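Local coordinates for sulfur oxidation protein soxB (Thermus thermophilus, PDB 2WDD) that hydrolyses the sulfur-sulfur bond of cysteine S-thiosulfonate in the Sox pathway of sulfur oxidation, using a dinuclear manganese centre, at residues A[287-291]-A[303-307]; A[31-35]-A[310-314]; A[128-132]-A[260-264]; A[81-85]-A[331-335]; A[47-53]-A[372-377]. One frame throughout, in Å; residues are numbered along the deposited sequence.

Contact 1. Residues A[287-291]-A[303-307]; sequences THDLT and VAGSA. With MN (manganese (II) ion), chain G.
This is the metal-ligand loop that brings His288 into the dinuclear manganese site of a metallophosphoesterase-type fold, packed on the end of strand 303-304 and the turn after it. The segments run roughly antiparallel, 142° apart end to end, with the CA atoms of His288 and Ser306 4.5 Å apart. His288 has left-handed backbone angles (59/34) and an m rotamer; its NE2 binds the manganese of chain G at 2.2 Å, alongside Asp36, His38 and Asp132. Ala307 CB lies over the His288 ring face, 3.8 Å from its centroid, a CH-pi contact, and His288 CA approaches Ser306 O at 3.5 Å. Ser306 N makes a weak hydrogen bond to Asp289 O (2.8 Å). Water 1 bridges His288 O and Ser306 OG, 2.8 Å from each; water 2 links Thr291 N (2.9 Å) with Ala304 O (2.7 Å). At the far end Thr291, chi1 p, accepts a straight hydrogen bond at OG1 from Ala304 N, 2.9 Å long.

Contact 2. Residues A[31-35]-A[310-314]; sequences LLYFS and KALMR
Two neighbouring antiparallel strands meet here inside a mixed sheet of the metal-binding domain, where strand 31-34 lies between the parallel strand 124-129 and strand 311-314. The axes of the two short strands come within 4.7 Å, and their directions differ by 149°. Tyr33 and Met313 form the hydrogen-bonded pair, CA to CA 5.0 Å: Tyr33 N donates to Met313 O at 2.9 Å and Met313 N to Tyr33 O at 2.8 Å. Leu32 faces Arg314 as the adjacent non-hydrogen-bonded pair, CA to CA 4.8 Å, with a CA-H...O contact from Arg314 CA to Leu31 O at 3.5 Å.

Side chains alternate between the faces. Tyr33 (chi1 t) and Met313 share one, Tyr33 CD2 lying 4.1 Å from Met313 CB, and there they meet Leu283 and Ser306 respectively. On the other, Leu32 CD2 rests 3.9 Å from CG of the extended Arg314. Leu312, with chi1 t and chi2 p, puts CD1 4.2 Å from Leu32 CB and 4.3 Å from Phe34 CD2. Backbone hydrogen bonds thus fix the register while apolar contacts pack both faces, and the one buried charge among the paired residues, Arg314, is met by Gln114 of helix 104-120 and by Asp316.

Contact 3. Residues A[128-132]-A[260-264]; sequences LDGGD and LLSHN. With MN (manganese (II) ion), chain H; MN (manganese (II) ion), chain G.
His263, Leu261 and Gly130 carry most of this contact, in which the ends of two strands, 128-129 and 260-262, and the turns that follow them run almost parallel, 7° apart end to end. Leu261 (chi1 t, chi2 p), its CA 6.2 Å from Gly130 CA, reaches across with CD1 4.0 Å from Gly130 CA and 4.1 Å from Leu128 CB, while its CD2 lies 3.7 Å from Asp129 O. His263, chi1 t and chi2 99°, is held by both ring nitrogens: ND1 donates to Gly130 O at 2.8 Å, and NE2 binds the manganese of chain H at 2.2 Å.

Asp129 OD1 accepts from Gly131 N at 3.0 Å, an Asx turn, while its OD2 is hydrogen-bonded to Gln152. Gly131 has phi/psi of 95/178, where a CB would jam against the preceding carbonyl O. Asp132 (chi1 m, phi/psi 59/46) bridges both manganese ions through OD2 at 2.2 Å each, as does water 3 at 2.1 Å; its OD1 is hydrogen-bonded to Trp164 N. His163 and His286 complete the protein ligands of the chain H ion. An aspartate bridging two metals, with a histidine ligand, both just past strand C-terminal ends, is characteristic of the dinuclear metallophosphoesterase site.

Contact 4. Residues A[81-85]-A[331-335]; sequences PLAYL and VLPVL
A helix packs crosswise on an edge strand here: helix 81-85 lies against strand 331-333, the outermost strand on this side of the sheet that contains strands 29-34 and 311-320 in the metal-binding domain. The axes of the short segments are 8.8 Å apart at closest and cross at 92°, with Leu82 and Pro333 the nearest CA pair at 6.8 Å. No hydrogen bond joins the two; the contact is apolar side-chain packing.

Along 331-335, alternate residues turn to the helix. Val331, chi1 t, directs CG1 to Leu82 CD1 at 3.8 Å and to Leu85 CD2 at 4.3 Å; Leu82 is in the t,p rotamer that brings it across. Leu332 points away, to Leu110 and Gln114 of helix 104-120. Pro333 sits in the middle: its CA and CB lie 3.5 and 3.6 Å from Leu85 CD2, and its CG is 4.3 Å from Pro81 CB. Val334, just past the strand, turns to helix 104-120, so this part of the chain has a helix against each side. Leu335, chi1 m and chi2 t, returns to helix 81-85, with CD1 4.4 Å from Pro81 CB; it and Pro81 also touch a tert-butanol molecule. Tyr84, whose OH is hydrogen-bonded to Gly99 O, meets Leu335 with its ring edge, CE2 to CD2 3.8 Å.

Contact 5. Residues A[47-53]-A[372-377]; sequences MEPPNLI and YKRDTL
Met47, Pro50 and Tyr372 make one apolar cluster. The extended Met47 side chain (chi1 and chi2 t) lays CE over a face of the Tyr372 ring, 4.0 Å from the centroid, a CH-pi contact, with its sulfur obliquely placed in a Met-aromatic contact; Tyr372 has chi1 p. Pro50 CG touches Tyr372 CE1 at 3.8 Å. At the other end Ile53 CD1 packs on Leu377 CD1 at 3.5 Å, beside Val550.

Between these patches the two irregular loops run alongside each other, Pro49 CA 4.6 Å from Asp375 CA and Leu52 CA 5.4 Å from Thr376 CA. The 47-53 loop follows strand 29-34 of the metal-binding domain, and 372-377, before helix 380-392, falls in the 5'-nucleotidase C-terminal family region, so the contact ties these two parts of the fold together. Pro49 CA lies 3.4 Å from Arg374 O, a CA-H...O contact, and Pro49 CD covers one face of the Arg374 guanidinium, 3.8 Å from NH2; Arg374 NH1 forms a salt bridge with Asp465.

Toward the polar edge, Thr376 N donates to Asn51 O at 3.1 Å and Thr376 OG1 accepts from Ile53 N at 2.9 Å. Asp375 closes an Asx turn, OD2 taking a hydrogen bond from Leu377 N at 2.9 Å and another from Tyr555; its OD1 accepts from Asn51 ND2 at 2.8 Å.

In the fold
Contacts 1 and 3, centres 10 Å apart, both supply ligands to the manganese centre and share the chain G ion and water 3. Contact 2 adjoins each, with Gly305 CA 3.2 Å from Tyr33 CE2, and Phe34 O 2.9 Å from Gly130 N, a probable hydrogen bond at the ends of neighbouring strands. Strand 311-314 pairs with 331-333 of contact 4, Leu312 O to Leu332 N 2.8 Å. Lys310 NZ ties contact 2 to contacts 5 and 4, by a salt bridge to Glu48 OE2 (2.6 Å) and lying 2.8 Å from Leu85 O. Contact 5 borders the site through Arg374, whose side chain is about 4 Å from that of His288 and about 9 Å from a manganese.

Contact 1. Residues A[287-291]-A[303-307]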
# COMPACT_ATOMS: atom_id res chain seq x y z
N THR A 287 -0.99 -5.37 0.59
CA THR A 287 -1.68 -5.32 -0.68
C THR A 287 -2.73 -4.20 -0.79
O THR A 287 -3.29 -3.96 -1.87
CB THR A 287 -2.25 -6.70 -1.07
OG1 THR A 287 -2.82 -7.33 0.09
CG2 THR A 287 -1.14 -7.61 -1.62
N HIS A 288 -2.91 -3.44 0.30
CA HIS A 288 -3.80 -2.28 0.32
C HIS A 288 -5.24 -2.66 -0.03
O HIS A 288 -5.97 -1.87 -0.63
CB HIS A 288 -3.29 -1.20 -0.66
CG HIS A 288 -1.95 -0.62 -0.30
ND1 HIS A 288 -1.51 0.59 -0.80
CD2 HIS A 288 -0.96 -1.07 0.51
CE1 HIS A 288 -0.30 0.85 -0.32
NE2 HIS A 288 0.04 -0.13 0.49
N ASP A 289 -5.65 -3.86 0.37
CA ASP A 289 -6.99 -4.36 0.10
C ASP A 289 -8.05 -3.86 1.08
O ASP A 289 -7.72 -3.35 2.16
CB ASP A 289 -6.97 -5.89 0.13
CG ASP A 289 -6.24 -6.48 -1.07
OD1 ASP A 289 -6.61 -6.12 -2.20
OD2 ASP A 289 -5.32 -7.30 -0.88
N LEU A 290 -9.32 -4.05 0.70
CA LEU A 290 -10.46 -3.74 1.57
C LEU A 290 -11.35 -4.99 1.63
O LEU A 290 -11.65 -5.59 0.59
CB LEU A 290 -11.28 -2.57 1.02
CG LEU A 290 -10.77 -1.18 1.42
CD1 LEU A 290 -11.25 -0.12 0.44
CD2 LEU A 290 -11.20 -0.84 2.86
N THR A 291 -11.73 -5.39 2.84
CA THR A 291 -12.59 -6.56 3.04
C THR A 291 -13.73 -6.21 4.02
O THR A 291 -13.61 -6.41 5.22
CB THR A 291 -11.80 -7.76 3.59
OG1 THR A 291 -11.12 -7.38 4.79
CG2 THR A 291 -10.79 -8.25 2.57
N VAL A 303 -8.80 -10.22 7.34
CA VAL A 303 -9.32 -8.86 7.22
C VAL A 303 -8.18 -7.98 6.73
O VAL A 303 -7.12 -7.94 7.35
CB VAL A 303 -9.86 -8.35 8.56
CG1 VAL A 303 -10.22 -6.88 8.49
CG2 VAL A 303 -11.06 -9.21 8.99
N ALA A 304 -8.39 -7.26 5.63
CA ALA A 304 -7.36 -6.39 5.04
C ALA A 304 -7.28 -5.04 5.73
O ALA A 304 -8.27 -4.53 6.25
CB ALA A 304 -7.60 -6.21 3.55
N GLY A 305 -6.11 -4.41 5.65
CA GLY A 305 -5.88 -3.12 6.31
C GLY A 305 -6.05 -1.83 5.52
O GLY A 305 -5.84 -0.74 6.06
N SER A 306 -6.47 -1.94 4.26
CA SER A 306 -6.66 -0.79 3.39
C SER A 306 -5.36 0.02 3.28
O SER A 306 -4.26 -0.56 3.28
CB SER A 306 -7.86 0.08 3.83
OG SER A 306 -8.17 1.03 2.82
N ALA A 307 -5.48 1.34 3.18
CA ALA A 307 -4.28 2.16 3.00
C ALA A 307 -4.54 3.64 3.12
O ALA A 307 -5.67 4.09 2.99
CB ALA A 307 -3.68 1.88 1.63
MN MN G . 2.01 -0.37 1.51
O HOH W 1 -7.62 0.21 0.25
O HOH W 2 -10.65 -4.01 5.15
O HOH W 3 2.62 -2.18 0.67

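Contact 2. Residues A[31-35]-A[310-314]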
# COMPACT_ATOMS: atom_id res chain seq x y z
N LEU A 31 -10.33 -5.18 18.09
CA LEU A 31 -9.09 -4.78 17.44
C LEU A 31 -9.42 -3.60 16.53
O LEU A 31 -10.39 -3.65 15.75
CB LEU A 31 -8.49 -5.93 16.64
CG LEU A 31 -8.35 -7.29 17.35
CD1 LEU A 31 -7.73 -8.31 16.43
CD2 LEU A 31 -7.53 -7.14 18.63
N LEU A 32 -8.67 -2.51 16.67
CA LEU A 32 -8.83 -1.32 15.84
C LEU A 32 -7.58 -1.35 14.97
O LEU A 32 -6.46 -1.14 15.46
CB LEU A 32 -8.90 -0.06 16.69
CG LEU A 32 -10.08 -0.11 17.68
CD1 LEU A 32 -10.09 1.09 18.63
CD2 LEU A 32 -11.42 -0.25 16.94
N TYR A 33 -7.77 -1.72 13.71
CA TYR A 33 -6.67 -2.00 12.81
C TYR A 33 -6.62 -1.09 11.59
O TYR A 33 -7.62 -0.86 10.92
CB TYR A 33 -6.85 -3.45 12.35
CG TYR A 33 -6.00 -3.88 11.18
CD1 TYR A 33 -4.62 -3.77 11.22
CD2 TYR A 33 -6.59 -4.50 10.06
CE1 TYR A 33 -3.84 -4.19 10.14
CE2 TYR A 33 -5.81 -4.93 8.99
CZ TYR A 33 -4.44 -4.78 9.05
OH TYR A 33 -3.66 -5.18 7.98
N PHE A 34 -5.43 -0.59 11.29
CA PHE A 34 -5.20 0.17 10.07
C PHE A 34 -3.83 -0.24 9.57
O PHE A 34 -3.02 -0.77 10.34
CB PHE A 34 -5.29 1.68 10.28
CG PHE A 34 -4.21 2.23 11.17
CD1 PHE A 34 -3.06 2.79 10.63
CD2 PHE A 34 -4.34 2.18 12.55
CE1 PHE A 34 -2.06 3.30 11.45
CE2 PHE A 34 -3.33 2.66 13.38
CZ PHE A 34 -2.20 3.25 12.83
N SER A 35 -3.56 -0.05 8.29
CA SER A 35 -2.28 -0.46 7.75
C SER A 35 -1.97 0.40 6.54
O SER A 35 -2.86 1.04 5.96
CB SER A 35 -2.32 -1.93 7.32
OG SER A 35 -1.04 -2.43 6.98
N LYS A 310 -7.46 5.64 4.89
CA LYS A 310 -8.84 5.72 4.47
C LYS A 310 -9.86 5.04 5.35
O LYS A 310 -11.03 5.45 5.38
CB LYS A 310 -9.02 5.37 2.99
CG LYS A 310 -8.92 3.91 2.64
CD LYS A 310 -8.82 3.72 1.11
CE LYS A 310 -10.11 4.10 0.39
NZ LYS A 310 -10.08 3.76 -1.10
N ALA A 311 -9.44 4.00 6.06
CA ALA A 311 -10.37 3.24 6.88
C ALA A 311 -9.74 2.72 8.16
O ALA A 311 -8.55 2.42 8.21
CB ALA A 311 -10.90 2.06 6.07
N LEU A 312 -10.59 2.55 9.17
CA LEU A 312 -10.18 1.92 10.41
C LEU A 312 -11.03 0.67 10.45
O LEU A 312 -12.26 0.74 10.33
CB LEU A 312 -10.51 2.80 11.62
CG LEU A 312 -10.12 2.12 12.93
CD1 LEU A 312 -8.59 2.06 13.07
CD2 LEU A 312 -10.75 2.85 14.12
N MET A 313 -10.39 -0.49 10.51
CA MET A 313 -11.13 -1.74 10.55
C MET A 313 -11.38 -2.10 12.00
O MET A 313 -10.44 -2.27 12.78
CB MET A 313 -10.35 -2.87 9.87
CG MET A 313 -10.77 -3.08 8.42
SD MET A 313 -10.69 -1.59 7.41
CE MET A 313 -8.89 -1.27 7.45
N ARG A 314 -12.66 -2.21 12.37
CA ARG A 314 -12.99 -2.60 13.73
C ARG A 314 -13.38 -4.06 13.71
O ARG A 314 -14.31 -4.47 13.01
CB ARG A 314 -14.14 -1.76 14.30
CG ARG A 314 -14.57 -2.25 15.69
CD ARG A 314 -15.56 -1.33 16.38
NE ARG A 314 -16.14 -2.03 17.53
CZ ARG A 314 -16.96 -1.48 18.42
NH1 ARG A 314 -17.29 -0.20 18.33
NH2 ARG A 314 -17.45 -2.22 19.41

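Contact 3. Residues A[128-132]-A[260-264]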
# COMPACT_ATOMS: atom_id res chain seq x y z
N LEU A 128 -3.83 -1.74 16.41
CA LEU A 128 -2.82 -2.48 15.68
C LEU A 128 -2.55 -1.82 14.35
O LEU A 128 -3.48 -1.54 13.60
CB LEU A 128 -3.30 -3.90 15.45
CG LEU A 128 -3.64 -4.64 16.75
CD1 LEU A 128 -4.17 -6.02 16.42
CD2 LEU A 128 -2.41 -4.73 17.65
N ASP A 129 -1.26 -1.59 14.08
CA ASP A 129 -0.81 -0.94 12.86
C ASP A 129 -0.07 -1.96 11.98
O ASP A 129 0.90 -2.59 12.42
CB ASP A 129 0.13 0.19 13.26
CG ASP A 129 0.68 0.95 12.07
OD1 ASP A 129 0.44 0.53 10.91
OD2 ASP A 129 1.32 1.98 12.31
N GLY A 130 -0.56 -2.17 10.76
CA GLY A 130 0.01 -3.17 9.87
C GLY A 130 1.29 -2.82 9.13
O GLY A 130 1.76 -3.63 8.34
N GLY A 131 1.88 -1.66 9.41
CA GLY A 131 3.15 -1.31 8.77
C GLY A 131 3.00 -0.46 7.51
O GLY A 131 1.89 -0.17 7.07
N ASP A 132 4.13 -0.08 6.92
CA ASP A 132 4.16 0.88 5.81
C ASP A 132 3.53 2.15 6.34
O ASP A 132 2.67 2.75 5.71
CB ASP A 132 3.42 0.38 4.57
CG ASP A 132 4.29 -0.49 3.69
OD1 ASP A 132 5.46 -0.71 4.05
OD2 ASP A 132 3.81 -0.95 2.64
N LEU A 260 -2.61 -12.98 13.51
CA LEU A 260 -1.36 -12.65 12.83
C LEU A 260 -1.50 -11.25 12.24
O LEU A 260 -2.35 -11.03 11.39
CB LEU A 260 -1.05 -13.65 11.71
CG LEU A 260 0.22 -13.33 10.90
CD1 LEU A 260 1.47 -13.54 11.77
CD2 LEU A 260 0.30 -14.18 9.65
N LEU A 261 -0.70 -10.29 12.73
CA LEU A 261 -0.66 -8.92 12.21
C LEU A 261 0.41 -9.01 11.13
O LEU A 261 1.60 -9.13 11.42
CB LEU A 261 -0.19 -7.96 13.31
CG LEU A 261 -0.07 -6.47 12.98
CD1 LEU A 261 -1.38 -5.89 12.47
CD2 LEU A 261 0.39 -5.72 14.23
N SER A 262 -0.04 -9.08 9.88
CA SER A 262 0.83 -9.40 8.75
C SER A 262 1.12 -8.30 7.75
O SER A 262 0.25 -7.49 7.40
CB SER A 262 0.15 -10.53 7.97
OG SER A 262 0.99 -11.03 6.95
N HIS A 263 2.34 -8.34 7.22
CA HIS A 263 2.70 -7.49 6.09
C HIS A 263 3.25 -8.39 4.98
O HIS A 263 4.14 -7.99 4.24
CB HIS A 263 3.69 -6.37 6.44
CG HIS A 263 3.57 -5.20 5.51
ND1 HIS A 263 2.87 -4.06 5.82
CD2 HIS A 263 3.99 -5.05 4.22
CE1 HIS A 263 2.87 -3.24 4.78
NE2 HIS A 263 3.55 -3.82 3.80
N ASN A 264 2.69 -9.59 4.85
CA ASN A 264 3.11 -10.52 3.81
C ASN A 264 2.49 -10.20 2.45
O ASN A 264 3.03 -10.59 1.42
CB ASN A 264 2.65 -11.97 4.12
CG ASN A 264 3.47 -12.64 5.20
OD1 ASN A 264 4.69 -12.53 5.26
ND2 ASN A 264 2.79 -13.46 6.01
MN MN H . 4.13 -3.04 1.87
MN MN G . 2.01 -0.37 1.51
O HOH W 3 2.62 -2.18 0.67

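Contact 4. Residues A[81-85]-A[331-335]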
# COMPACT_ATOMS: atom_id res chain seq x y z
N PRO A 81 -21.13 5.67 1.63
CA PRO A 81 -19.76 6.00 2.03
C PRO A 81 -18.85 4.78 1.87
O PRO A 81 -17.70 4.92 1.45
CB PRO A 81 -19.90 6.38 3.51
CG PRO A 81 -21.30 6.90 3.62
CD PRO A 81 -22.13 6.16 2.60
N LEU A 82 -19.35 3.59 2.16
CA LEU A 82 -18.51 2.41 1.98
C LEU A 82 -18.20 2.19 0.50
O LEU A 82 -17.08 1.83 0.15
CB LEU A 82 -19.14 1.15 2.58
CG LEU A 82 -18.25 -0.10 2.54
CD1 LEU A 82 -16.86 0.19 3.07
CD2 LEU A 82 -18.90 -1.24 3.34
N ALA A 83 -19.18 2.42 -0.38
CA ALA A 83 -18.96 2.26 -1.81
C ALA A 83 -17.87 3.24 -2.28
O ALA A 83 -17.02 2.89 -3.10
CB ALA A 83 -20.25 2.50 -2.60
N TYR A 84 -17.89 4.44 -1.73
CA TYR A 84 -16.89 5.47 -2.05
C TYR A 84 -15.48 4.98 -1.72
O TYR A 84 -14.55 5.17 -2.50
CB TYR A 84 -17.22 6.74 -1.25
CG TYR A 84 -16.14 7.81 -1.19
CD1 TYR A 84 -15.44 8.19 -2.34
CD2 TYR A 84 -15.88 8.48 -0.01
CE1 TYR A 84 -14.48 9.22 -2.29
CE2 TYR A 84 -14.91 9.46 0.06
CZ TYR A 84 -14.22 9.85 -1.08
OH TYR A 84 -13.27 10.86 -1.00
N LEU A 85 -15.32 4.32 -0.57
CA LEU A 85 -14.01 3.80 -0.20
C LEU A 85 -13.61 2.58 -1.04
O LEU A 85 -12.45 2.39 -1.40
CB LEU A 85 -14.03 3.35 1.27
CG LEU A 85 -13.60 4.39 2.32
CD1 LEU A 85 -14.48 5.63 2.28
CD2 LEU A 85 -13.61 3.75 3.71
N VAL A 331 -15.77 -1.95 8.39
CA VAL A 331 -14.83 -1.01 7.78
C VAL A 331 -15.39 0.36 8.10
O VAL A 331 -16.46 0.73 7.61
CB VAL A 331 -14.76 -1.23 6.25
CG1 VAL A 331 -13.99 -0.07 5.58
CG2 VAL A 331 -14.12 -2.59 5.93
N LEU A 332 -14.69 1.12 8.94
CA LEU A 332 -15.14 2.46 9.32
C LEU A 332 -14.46 3.53 8.47
O LEU A 332 -13.25 3.74 8.58
CB LEU A 332 -14.88 2.72 10.80
CG LEU A 332 -15.41 1.65 11.75
CD1 LEU A 332 -15.00 1.98 13.18
CD2 LEU A 332 -16.93 1.53 11.63
N PRO A 333 -15.22 4.21 7.61
CA PRO A 333 -14.58 5.24 6.78
C PRO A 333 -14.00 6.40 7.60
O PRO A 333 -14.66 6.94 8.49
CB PRO A 333 -15.71 5.72 5.86
CG PRO A 333 -16.78 4.64 5.95
CD PRO A 333 -16.67 4.11 7.35
N VAL A 334 -12.76 6.77 7.32
CA VAL A 334 -12.14 7.92 7.97
C VAL A 334 -12.46 9.15 7.12
O VAL A 334 -11.77 9.45 6.14
CB VAL A 334 -10.61 7.74 8.13
CG1 VAL A 334 -10.01 8.96 8.82
CG2 VAL A 334 -10.31 6.50 8.93
N LEU A 335 -13.57 9.82 7.44
CA LEU A 335 -14.00 10.98 6.67
C LEU A 335 -13.85 12.23 7.51
O LEU A 335 -14.60 12.44 8.45
CB LEU A 335 -15.46 10.81 6.22
CG LEU A 335 -15.73 9.68 5.22
CD1 LEU A 335 -17.22 9.38 5.17
CD2 LEU A 335 -15.22 10.04 3.83

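Contact 5. Residues A[47-53]-A[372-377]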
# COMPACT_ATOMS: atom_id res chain seq x y z
N MET A 47 -8.42 6.75 -4.58
CA MET A 47 -9.31 5.88 -5.33
C MET A 47 -8.74 4.48 -5.46
O MET A 47 -7.55 4.30 -5.72
CB MET A 47 -9.51 6.46 -6.73
CG MET A 47 -10.55 5.72 -7.55
SD MET A 47 -10.68 6.38 -9.22
CE MET A 47 -9.39 5.41 -10.00
N GLU A 48 -9.62 3.48 -5.34
CA GLU A 48 -9.21 2.10 -5.55
C GLU A 48 -8.92 1.88 -7.03
O GLU A 48 -9.35 2.64 -7.90
CB GLU A 48 -10.28 1.13 -5.05
CG GLU A 48 -10.47 1.22 -3.55
CD GLU A 48 -9.22 0.82 -2.77
OE1 GLU A 48 -8.63 -0.24 -3.08
OE2 GLU A 48 -8.81 1.58 -1.88
N PRO A 49 -8.17 0.81 -7.35
CA PRO A 49 -7.79 0.56 -8.74
C PRO A 49 -8.96 0.23 -9.64
O PRO A 49 -9.86 -0.52 -9.26
CB PRO A 49 -6.89 -0.68 -8.65
CG PRO A 49 -7.22 -1.32 -7.33
CD PRO A 49 -7.56 -0.16 -6.41
N PRO A 50 -8.91 0.71 -10.88
CA PRO A 50 -9.97 0.32 -11.82
C PRO A 50 -9.79 -1.14 -12.28
O PRO A 50 -10.75 -1.77 -12.72
CB PRO A 50 -9.79 1.30 -13.00
CG PRO A 50 -8.88 2.37 -12.51
CD PRO A 50 -8.10 1.84 -11.35
N ASN A 51 -8.56 -1.67 -12.18
CA ASN A 51 -8.33 -3.06 -12.59
C ASN A 51 -7.38 -3.75 -11.64
O ASN A 51 -6.38 -3.15 -11.20
CB ASN A 51 -7.70 -3.16 -13.98
CG ASN A 51 -8.51 -2.45 -15.04
OD1 ASN A 51 -9.40 -3.04 -15.66
ND2 ASN A 51 -8.22 -1.17 -15.24
N LEU A 52 -7.70 -5.01 -11.34
CA LEU A 52 -6.84 -5.91 -10.57
C LEU A 52 -6.88 -7.21 -11.38
O LEU A 52 -7.64 -8.13 -11.08
CB LEU A 52 -7.33 -6.11 -9.15
CG LEU A 52 -7.10 -4.94 -8.19
CD1 LEU A 52 -7.81 -5.21 -6.85
CD2 LEU A 52 -5.59 -4.76 -7.96
N ILE A 53 -6.10 -7.22 -12.45
CA ILE A 53 -6.09 -8.33 -13.39
C ILE A 53 -5.42 -9.56 -12.81
O ILE A 53 -4.37 -9.48 -12.17
CB ILE A 53 -5.44 -7.90 -14.70
CG1 ILE A 53 -6.25 -6.77 -15.33
CG2 ILE A 53 -5.26 -9.08 -15.65
CD1 ILE A 53 -5.49 -5.97 -16.37
N TYR A 372 -4.99 9.45 -10.91
CA TYR A 372 -5.02 8.31 -9.99
C TYR A 372 -3.77 7.47 -10.25
O TYR A 372 -3.17 7.54 -11.33
CB TYR A 372 -6.29 7.46 -10.17
CG TYR A 372 -6.47 6.87 -11.55
CD1 TYR A 372 -6.03 5.58 -11.84
CD2 TYR A 372 -7.07 7.60 -12.57
CE1 TYR A 372 -6.23 5.02 -13.09
CE2 TYR A 372 -7.25 7.06 -13.83
CZ TYR A 372 -6.80 5.78 -14.10
OH TYR A 372 -6.99 5.22 -15.34
N LYS A 373 -3.39 6.68 -9.26
CA LYS A 373 -2.17 5.88 -9.32
C LYS A 373 -2.36 4.38 -9.40
O LYS A 373 -1.64 3.70 -10.13
CB LYS A 373 -1.33 6.17 -8.06
CG LYS A 373 -0.17 5.20 -7.85
CD LYS A 373 1.00 5.58 -8.76
CE LYS A 373 2.14 4.55 -8.71
NZ LYS A 373 3.38 5.13 -9.30
N ARG A 374 -3.30 3.83 -8.63
CA ARG A 374 -3.46 2.38 -8.57
C ARG A 374 -4.15 1.73 -9.75
O ARG A 374 -5.20 2.21 -10.21
CB ARG A 374 -4.13 1.97 -7.26
CG ARG A 374 -3.30 2.28 -6.02
CD ARG A 374 -3.27 1.09 -5.08
NE ARG A 374 -3.02 -0.16 -5.80
CZ ARG A 374 -3.63 -1.31 -5.53
NH1 ARG A 374 -3.33 -2.39 -6.24
NH2 ARG A 374 -4.52 -1.39 -4.55
N ASP A 375 -3.56 0.64 -10.23
CA ASP A 375 -4.10 -0.15 -11.34
C ASP A 375 -3.09 -1.24 -11.66
O ASP A 375 -1.90 -1.06 -11.46
CB ASP A 375 -4.31 0.70 -12.59
CG ASP A 375 -5.04 -0.06 -13.70
OD1 ASP A 375 -6.23 -0.34 -13.49
OD2 ASP A 375 -4.41 -0.45 -14.72
N THR A 376 -3.54 -2.36 -12.23
CA THR A 376 -2.55 -3.37 -12.60
C THR A 376 -1.54 -2.83 -13.62
O THR A 376 -0.35 -3.14 -13.56
CB THR A 376 -3.24 -4.60 -13.20
OG1 THR A 376 -4.16 -5.13 -12.25
CG2 THR A 376 -2.20 -5.68 -13.58
N LEU A 377 -2.05 -2.08 -14.60
CA LEU A 377 -1.25 -1.72 -15.76
C LEU A 377 -0.98 -0.27 -16.10
O LEU A 377 0.02 0.03 -16.76
CB LEU A 377 -1.91 -2.34 -17.01
CG LEU A 377 -2.15 -3.85 -16.94
CD1 LEU A 377 -2.98 -4.28 -18.15
CD2 LEU A 377 -0.82 -4.60 -16.91
O HOH W 4 -6.40 4.34 -8.55